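Local coordinates for protein cleavage and polyadenylation specificity factor 100 KD subunit (Methanosarcina mazei, PDB 2XR1) that probably terminates archaeal transcription by cutting nascent RNA at the polymerase exit channel, acting as a homodimeric zinc-dependent nuclease, at residues 241-246 with 264-269; 108-113 with 135-140. All coordinates share one frame; numbering follows the deposited sequence.

Both interactions join two parallel strands that follow one another in the chain with helices between them, but they serve different domains. Interaction 2 comes earlier in the chain and belongs to an N-terminal KH domain, while interaction 1 lies in the metallo-beta-lactamase domain. Their centres are about 28 Å apart and their nearest atoms about 15 Å, so they do not meet. Interaction 1 is buried and runs straight into the metal site, since its segment 241-246 carries the zinc ligand His-245. Interaction 2 is a surface contact away from the zinc ions. The RNA-cutting core is thus separate from this KH domain, of a kind known to bind nucleic acid.

Interaction 1 (241-246 with 264-269); sequences VIVTHA and GPVYCT. With ZN (zinc ion), chain E.
Val-241 pairs with Val-266 and Ile-242 with Tyr-267 as neighbouring parallel strands, CA atoms 4.7 and 4.8 Å apart. Three backbone bonds hold the register. Val-241 N donates to Pro-265 O, and Val-243 N to Tyr-267 O. Between these two, Tyr-267 N donates to Val-241 O at 2.8 Å, the shortest of the three. Helix 254-259 lies in the connection, making this a beta-alpha-beta crossover of the metallo-beta-lactamase fold.

Branched valines suit the face that this helix covers. Val-243 turns CG2 anti to its carbonyl carbon, where it meets Val-266 CG1 at 3.5 Å, and Val-254 of the helix touches both residues. On the face of Ile-242 and Tyr-267, Ile-242 CG1 packs on Tyr-267 CB at 4.1 Å, and the tyrosine side chain also touches Ile-309 of strand 308-310. Small Cys-268 brings its CB to within 4.0 Å of Val-243 CB.

Where the strands part, a water takes over: it donates to Val-243 O at 2.8 Å and accepts from Thr-269 N. Beyond it begins the HxHxDH motif. His-245 ND1 donates to Thr-244 OG1, itself hydrogen-bonded to Asp-212 OD2, while NE2 binds zinc at 2.2 Å beside His-247, His-332 and Asp-355. The ND1 bond and the metal together restrict the ring's rotation; through the hydroxyl, the carboxylate may make NE2 a stronger ligand for zinc.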
ATOM      1  N   VAL B 241     -13.721  -9.567   6.646  1.00 27.64           N
ATOM      2  CA  VAL B 241     -13.072  -9.050   7.822  1.00 26.64           C
ATOM      3  C   VAL B 241     -12.934 -10.240   8.755  1.00 26.61           C
ATOM      4  O   VAL B 241     -13.890 -10.977   8.952  1.00 26.99           O
ATOM      5  CB  VAL B 241     -13.891  -7.876   8.460  1.00 27.64           C
ATOM      6  CG1 VAL B 241     -13.319  -7.466   9.774  1.00 25.40           C
ATOM      7  CG2 VAL B 241     -13.911  -6.641   7.483  1.00 26.00           C
ATOM      8  N   ILE B 242     -11.728 -10.460   9.281  1.00 26.22           N
ATOM      9  CA  ILE B 242     -11.539 -11.458  10.305  1.00 26.05           C
ATOM     10  C   ILE B 242     -11.313 -10.781  11.652  1.00 25.91           C
ATOM     11  O   ILE B 242     -10.515  -9.881  11.765  1.00 27.67           O
ATOM     12  CB  ILE B 242     -10.410 -12.406   9.942  1.00 25.48           C
ATOM     13  CG1 ILE B 242     -10.910 -13.416   8.901  1.00 27.73           C
ATOM     14  CG2 ILE B 242      -9.954 -13.210  11.143  1.00 24.47           C
ATOM     15  CD1 ILE B 242     -10.940 -12.940   7.501  1.00 25.94           C
ATOM     16  N   VAL B 243     -12.019 -11.214  12.673  1.00 25.46           N
ATOM     17  CA  VAL B 243     -11.804 -10.731  14.024  1.00 24.73           C
ATOM     18  C   VAL B 243     -11.113 -11.871  14.785  1.00 24.41           C
ATOM     19  O   VAL B 243     -11.652 -12.977  14.933  1.00 24.73           O
ATOM     20  CB  VAL B 243     -13.139 -10.349  14.686  1.00 25.45           C
ATOM     21  CG1 VAL B 243     -12.922  -9.959  16.104  1.00 25.10           C
ATOM     22  CG2 VAL B 243     -13.870  -9.210  13.894  1.00 25.27           C
ATOM     23  N   THR B 244      -9.916 -11.592  15.270  1.00 23.60           N
ATOM     24  CA  THR B 244      -9.096 -12.609  15.887  1.00 23.22           C
ATOM     25  C   THR B 244      -9.570 -12.926  17.305  1.00 24.17           C
ATOM     26  O   THR B 244      -9.506 -14.075  17.727  1.00 24.93           O
ATOM     27  CB  THR B 244      -7.649 -12.158  15.965  1.00 22.67           C
ATOM     28  OG1 THR B 244      -7.613 -10.966  16.721  1.00 25.33           O
ATOM     29  CG2 THR B 244      -7.059 -11.887  14.605  1.00 20.11           C
ATOM     30  N   HIS B 245     -10.038 -11.911  18.036  1.00 24.23           N
ATOM     31  CA  HIS B 245     -10.617 -12.127  19.355  1.00 24.43           C
ATOM     32  C   HIS B 245     -11.393 -10.881  19.752  1.00 25.07           C
ATOM     33  O   HIS B 245     -11.342  -9.876  19.061  1.00 24.33           O
ATOM     34  CB  HIS B 245      -9.572 -12.502  20.432  1.00 24.19           C
ATOM     35  CG  HIS B 245      -8.570 -11.435  20.737  1.00 25.73           C
ATOM     36  ND1 HIS B 245      -7.569 -11.067  19.858  1.00 25.30           N
ATOM     37  CD2 HIS B 245      -8.384 -10.681  21.851  1.00 28.23           C
ATOM     38  CE1 HIS B 245      -6.823 -10.127  20.419  1.00 26.51           C
ATOM     39  NE2 HIS B 245      -7.280  -9.892  21.635  1.00 26.55           N
ATOM     40  N   ALA B 246     -12.109 -10.964  20.868  1.00 26.13           N
ATOM     41  CA  ALA B 246     -13.150  -9.992  21.178  1.00 27.77           C
ATOM     42  C   ALA B 246     -12.664  -8.689  21.731  1.00 28.55           C
ATOM     43  O   ALA B 246     -13.454  -7.796  21.886  1.00 30.53           O
ATOM     44  CB  ALA B 246     -14.163 -10.583  22.137  1.00 28.75           C
ATOM     45  N   GLY B 264     -19.769  -6.978   3.406  1.00 40.00           N
ATOM     46  CA  GLY B 264     -19.370  -8.367   3.398  1.00 38.52           C
ATOM     47  C   GLY B 264     -19.423  -8.979   4.812  1.00 37.04           C
ATOM     48  O   GLY B 264     -19.992  -8.398   5.742  1.00 37.54           O
ATOM     49  N   PRO B 265     -18.819 -10.165   4.972  1.00 34.83           N
ATOM     50  CA  PRO B 265     -18.867 -10.914   6.188  1.00 33.19           C
ATOM     51  C   PRO B 265     -17.784 -10.536   7.190  1.00 31.68           C
ATOM     52  O   PRO B 265     -16.737 -10.007   6.818  1.00 31.16           O
ATOM     53  CB  PRO B 265     -18.610 -12.312   5.705  1.00 33.18           C
ATOM     54  CG  PRO B 265     -17.716 -12.126   4.532  1.00 33.25           C
ATOM     55  CD  PRO B 265     -18.113 -10.886   3.896  1.00 34.13           C
ATOM     56  N   VAL B 266     -18.061 -10.818   8.464  1.00 30.67           N
ATOM     57  CA  VAL B 266     -17.097 -10.731   9.525  1.00 28.29           C
ATOM     58  C   VAL B 266     -16.960 -12.154  10.041  1.00 27.81           C
ATOM     59  O   VAL B 266     -17.965 -12.757  10.444  1.00 28.99           O
ATOM     60  CB  VAL B 266     -17.612  -9.830  10.654  1.00 28.68           C
ATOM     61  CG1 VAL B 266     -16.604  -9.807  11.771  1.00 27.43           C
ATOM     62  CG2 VAL B 266     -17.918  -8.461  10.146  1.00 28.00           C
ATOM     63  N   TYR B 267     -15.752 -12.717  10.008  1.00 26.73           N
ATOM     64  CA  TYR B 267     -15.542 -14.126  10.428  1.00 25.92           C
ATOM     65  C   TYR B 267     -14.820 -14.115  11.754  1.00 25.35           C
ATOM     66  O   TYR B 267     -13.822 -13.418  11.888  1.00 24.07           O
ATOM     67  CB  TYR B 267     -14.678 -14.914   9.461  1.00 25.26           C
ATOM     68  CG  TYR B 267     -15.294 -15.143   8.137  1.00 24.89           C
ATOM     69  CD1 TYR B 267     -16.257 -16.107   7.973  1.00 27.09           C
ATOM     70  CD2 TYR B 267     -14.897 -14.403   7.040  1.00 25.08           C
ATOM     71  CE1 TYR B 267     -16.847 -16.327   6.746  1.00 28.25           C
ATOM     72  CE2 TYR B 267     -15.477 -14.598   5.799  1.00 27.06           C
ATOM     73  CZ  TYR B 267     -16.463 -15.547   5.665  1.00 27.69           C
ATOM     74  OH  TYR B 267     -17.063 -15.722   4.463  1.00 28.53           O
ATOM     75  N   CYS B 268     -15.346 -14.892  12.719  1.00 26.04           N
ATOM     76  CA  CYS B 268     -14.734 -15.046  14.036  1.00 25.91           C
ATOM     77  C   CYS B 268     -15.258 -16.292  14.697  1.00 26.56           C
ATOM     78  O   CYS B 268     -16.075 -16.955  14.139  1.00 27.50           O
ATOM     79  CB  CYS B 268     -15.059 -13.871  14.924  1.00 26.09           C
ATOM     80  SG  CYS B 268     -16.803 -13.810  15.256  1.00 29.03           S
ATOM     81  N   THR B 269     -14.742 -16.628  15.880  1.00 27.08           N
ATOM     82  CA  THR B 269     -15.209 -17.841  16.602  1.00 28.23           C
ATOM     83  C   THR B 269     -16.549 -17.548  17.215  1.00 28.30           C
ATOM     84  O   THR B 269     -16.911 -16.407  17.332  1.00 29.33           O
ATOM     85  CB  THR B 269     -14.230 -18.295  17.707  1.00 27.88           C
ATOM     86  OG1 THR B 269     -14.004 -17.202  18.608  1.00 28.05           O
ATOM     87  CG2 THR B 269     -12.908 -18.774  17.077  1.00 26.00           C
TER
HETATM   88 ZN    ZN E1638      -6.236  -9.002  23.341  1.00 34.99          ZN
HETATM   89  O   HOH W   1     -12.378 -15.018  16.701  1.00 19.89           O

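Interaction 2 (108-113 with 135-140); sequences IEAEKP and PKVVRT
Ile-108 pairs with Val-137, Glu-109 with Val-138 and Ala-110 with Arg-139 across two parallel strands of a KH domain. The axes of the short strands 108-110 and 135-139 cross at -33°, and the Ala-110 and Arg-139 side chains diverge. Four backbone bonds alternate along them. Ile-108 N binds Lys-136 O, Val-138 N returns to Ile-108 O, Ala-110 N binds Val-138 O at 3.0 Å, and Thr-140 N closes the series on Ala-110 O. This last donor stands 58° out of the carbonyl plane, well off a lone pair, as the strands finish.

On one face Ile-108, Val-137 and Pro-113 pack together, with Val-137 between the other two. The valine's two methyls let it touch both: CG2 lies against Ile-108 CB, and CG1 reaches Pro-113 CB at 3.9 Å. Proline offers an apolar ring without a donor N-H as the chain turns. It folds back over Arg-139, with Pro-113 CG 3.7 Å from Arg-139 CA, and Glu-111 O sits 3.7 Å above one face of the Arg-139 guanidinium plane, displaced from its centre. The Thr-140 side chain lies against the backbone of Ala-110, CB 3.8 Å from Ala-110 O. On the other face Glu-109 and Val-138 run side by side, Glu-109 CG 4.2 Å from Val-138 CG1.

Further out, strand 94-99, whose Ser-95 touches Thr-140, flanks 105-110 antiparallel. Strand 105-110 is thus central in a three-stranded mixed sheet, consistent with a type II KH fold. The connection to 134-139 carries helices 113-116 and 122-131, between which KH domains place their GXXG nucleic-acid-binding loop. The Glu-109 chain is extended beyond CG (chi2 -179°), which carries OE1 to its hydrogen bond with Ser-95 OG.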
ATOM      1  N   ILE B 108     -31.274 -27.842  22.785  1.00 67.68           N
ATOM      2  CA  ILE B 108     -32.007 -28.164  23.993  1.00 70.01           C
ATOM      3  C   ILE B 108     -31.031 -28.082  25.155  1.00 69.95           C
ATOM      4  O   ILE B 108     -29.969 -28.689  25.109  1.00 69.11           O
ATOM      5  CB  ILE B 108     -32.569 -29.585  23.934  1.00 72.43           C
ATOM      6  CG1 ILE B 108     -33.724 -29.643  22.933  1.00 73.94           C
ATOM      7  CG2 ILE B 108     -32.970 -30.057  25.308  1.00 74.15           C
ATOM      8  CD1 ILE B 108     -34.311 -31.029  22.760  1.00 76.11           C
ATOM      9  N   GLU B 109     -31.394 -27.341  26.196  1.00 71.07           N
ATOM     10  CA  GLU B 109     -30.565 -27.250  27.382  1.00 71.64           C
ATOM     11  C   GLU B 109     -31.137 -28.171  28.418  1.00 74.60           C
ATOM     12  O   GLU B 109     -32.271 -28.018  28.773  1.00 76.40           O
ATOM     13  CB  GLU B 109     -30.523 -25.825  27.921  1.00 70.67           C
ATOM     14  CG  GLU B 109     -29.593 -24.909  27.153  1.00 69.67           C
ATOM     15  CD  GLU B 109     -29.546 -23.493  27.727  1.00 72.22           C
ATOM     16  OE1 GLU B 109     -29.982 -23.290  28.891  1.00 75.62           O
ATOM     17  OE2 GLU B 109     -29.075 -22.580  27.004  1.00 71.07           O
ATOM     18  N   ALA B 110     -30.346 -29.119  28.904  1.00 75.66           N
ATOM     19  CA  ALA B 110     -30.808 -30.075  29.891  1.00 79.32           C
ATOM     20  C   ALA B 110     -29.804 -30.223  31.017  1.00 80.19           C
ATOM     21  O   ALA B 110     -28.599 -30.208  30.790  1.00 78.30           O
ATOM     22  CB  ALA B 110     -31.037 -31.409  29.239  1.00 81.11           C
ATOM     23  N   GLU B 111     -30.312 -30.378  32.234  1.00 83.33           N
ATOM     24  CA  GLU B 111     -29.465 -30.663  33.400  1.00 85.19           C
ATOM     25  C   GLU B 111     -28.811 -32.062  33.263  1.00 86.66           C
ATOM     26  O   GLU B 111     -27.637 -32.253  33.603  1.00 86.53           O
ATOM     27  CB  GLU B 111     -30.295 -30.550  34.696  1.00 88.49           C
ATOM     28  CG  GLU B 111     -29.517 -30.115  35.941  1.00 90.31           C
ATOM     29  CD  GLU B 111     -30.407 -29.457  37.015  1.00 94.08           C
ATOM     30  OE1 GLU B 111     -30.746 -28.256  36.867  1.00 93.22           O
ATOM     31  OE2 GLU B 111     -30.738 -30.121  38.021  1.00 97.05           O
ATOM     32  N   LYS B 112     -29.574 -33.023  32.750  1.00 88.49           N
ATOM     33  CA  LYS B 112     -29.062 -34.363  32.451  1.00 90.15           C
ATOM     34  C   LYS B 112     -29.177 -34.653  30.945  1.00 88.35           C
ATOM     35  O   LYS B 112     -30.188 -35.206  30.494  1.00 90.02           O
ATOM     36  CB  LYS B 112     -29.835 -35.419  33.247  1.00 94.71           C
ATOM     37  N   PRO B 113     -28.143 -34.287  30.162  1.00 85.08           N
ATOM     38  CA  PRO B 113     -28.218 -34.367  28.698  1.00 83.22           C
ATOM     39  C   PRO B 113     -28.245 -35.776  28.100  1.00 85.29           C
ATOM     40  O   PRO B 113     -28.732 -35.957  26.976  1.00 84.68           O
ATOM     41  CB  PRO B 113     -26.947 -33.642  28.235  1.00 80.01           C
ATOM     42  CG  PRO B 113     -26.470 -32.886  29.418  1.00 80.02           C
ATOM     43  CD  PRO B 113     -26.866 -33.701  30.598  1.00 83.48           C
ATOM     44  N   PRO B 135     -32.104 -32.178  16.757  1.00 74.29           N
ATOM     45  CA  PRO B 135     -31.743 -31.827  18.127  1.00 73.49           C
ATOM     46  C   PRO B 135     -30.235 -31.852  18.428  1.00 71.40           C
ATOM     47  O   PRO B 135     -29.539 -32.822  18.134  1.00 71.60           O
ATOM     48  CB  PRO B 135     -32.481 -32.874  18.971  1.00 76.58           C
ATOM     49  CG  PRO B 135     -33.315 -33.663  18.038  1.00 78.84           C
ATOM     50  CD  PRO B 135     -32.759 -33.492  16.689  1.00 77.16           C
ATOM     51  N   LYS B 136     -29.752 -30.754  18.998  1.00 69.39           N
ATOM     52  CA  LYS B 136     -28.402 -30.663  19.512  1.00 67.63           C
ATOM     53  C   LYS B 136     -28.550 -30.448  20.998  1.00 67.97           C
ATOM     54  O   LYS B 136     -28.954 -29.385  21.431  1.00 67.26           O
ATOM     55  CB  LYS B 136     -27.653 -29.487  18.876  1.00 64.97           C
ATOM     56  CG  LYS B 136     -27.688 -29.438  17.349  1.00 65.06           C
ATOM     57  CD  LYS B 136     -27.184 -30.734  16.727  1.00 66.96           C
ATOM     58  CE  LYS B 136     -26.796 -30.555  15.259  1.00 66.59           C
ATOM     59  NZ  LYS B 136     -26.231 -31.811  14.660  1.00 67.34           N
ATOM     60  N   VAL B 137     -28.244 -31.461  21.791  1.00 69.57           N
ATOM     61  CA  VAL B 137     -28.461 -31.354  23.220  1.00 70.34           C
ATOM     62  C   VAL B 137     -27.200 -30.863  23.900  1.00 68.83           C
ATOM     63  O   VAL B 137     -26.089 -31.235  23.514  1.00 68.47           O
ATOM     64  CB  VAL B 137     -28.902 -32.675  23.811  1.00 73.40           C
ATOM     65  CG1 VAL B 137     -29.187 -32.515  25.294  1.00 74.86           C
ATOM     66  CG2 VAL B 137     -30.142 -33.167  23.082  1.00 74.97           C
ATOM     67  N   VAL B 138     -27.388 -30.032  24.918  1.00 68.25           N
ATOM     68  CA  VAL B 138     -26.307 -29.312  25.563  1.00 66.63           C
ATOM     69  C   VAL B 138     -26.609 -29.262  27.052  1.00 68.44           C
ATOM     70  O   VAL B 138     -27.758 -29.236  27.444  1.00 69.88           O
ATOM     71  CB  VAL B 138     -26.150 -27.874  24.926  1.00 64.04           C
ATOM     72  CG1 VAL B 138     -26.060 -26.793  25.979  1.00 62.48           C
ATOM     73  CG2 VAL B 138     -24.961 -27.825  23.914  1.00 61.08           C
ATOM     74  N   ARG B 139     -25.571 -29.271  27.875  1.00 69.02           N
ATOM     75  CA  ARG B 139     -25.724 -29.257  29.313  1.00 71.32           C
ATOM     76  C   ARG B 139     -26.136 -27.859  29.759  1.00 70.05           C
ATOM     77  O   ARG B 139     -25.601 -26.883  29.274  1.00 67.20           O
ATOM     78  CB  ARG B 139     -24.414 -29.688  29.987  1.00 72.43           C
ATOM     79  CG  ARG B 139     -24.584 -30.278  31.380  1.00 76.61           C
ATOM     80  CD  ARG B 139     -23.234 -30.403  32.122  1.00 78.85           C
ATOM     81  NE  ARG B 139     -23.278 -31.369  33.232  1.00 83.03           N
ATOM     82  CZ  ARG B 139     -23.945 -31.193  34.377  1.00 85.41           C
ATOM     83  NH1 ARG B 139     -24.657 -30.085  34.609  1.00 83.80           N
ATOM     84  NH2 ARG B 139     -23.912 -32.143  35.300  1.00 89.71           N
ATOM     85  N   THR B 140     -27.092 -27.781  30.685  1.00 72.54           N
ATOM     86  CA  THR B 140     -27.658 -26.503  31.120  1.00 72.17           C
ATOM     87  C   THR B 140     -26.635 -25.648  31.831  1.00 71.54           C
ATOM     88  O   THR B 140     -26.148 -26.024  32.900  1.00 73.04           O
ATOM     89  CB  THR B 140     -28.823 -26.675  32.076  1.00 75.01           C
ATOM     90  OG1 THR B 140     -29.903 -27.311  31.388  1.00 77.22           O
ATOM     91  CG2 THR B 140     -29.268 -25.308  32.621  1.00 73.52           C
TER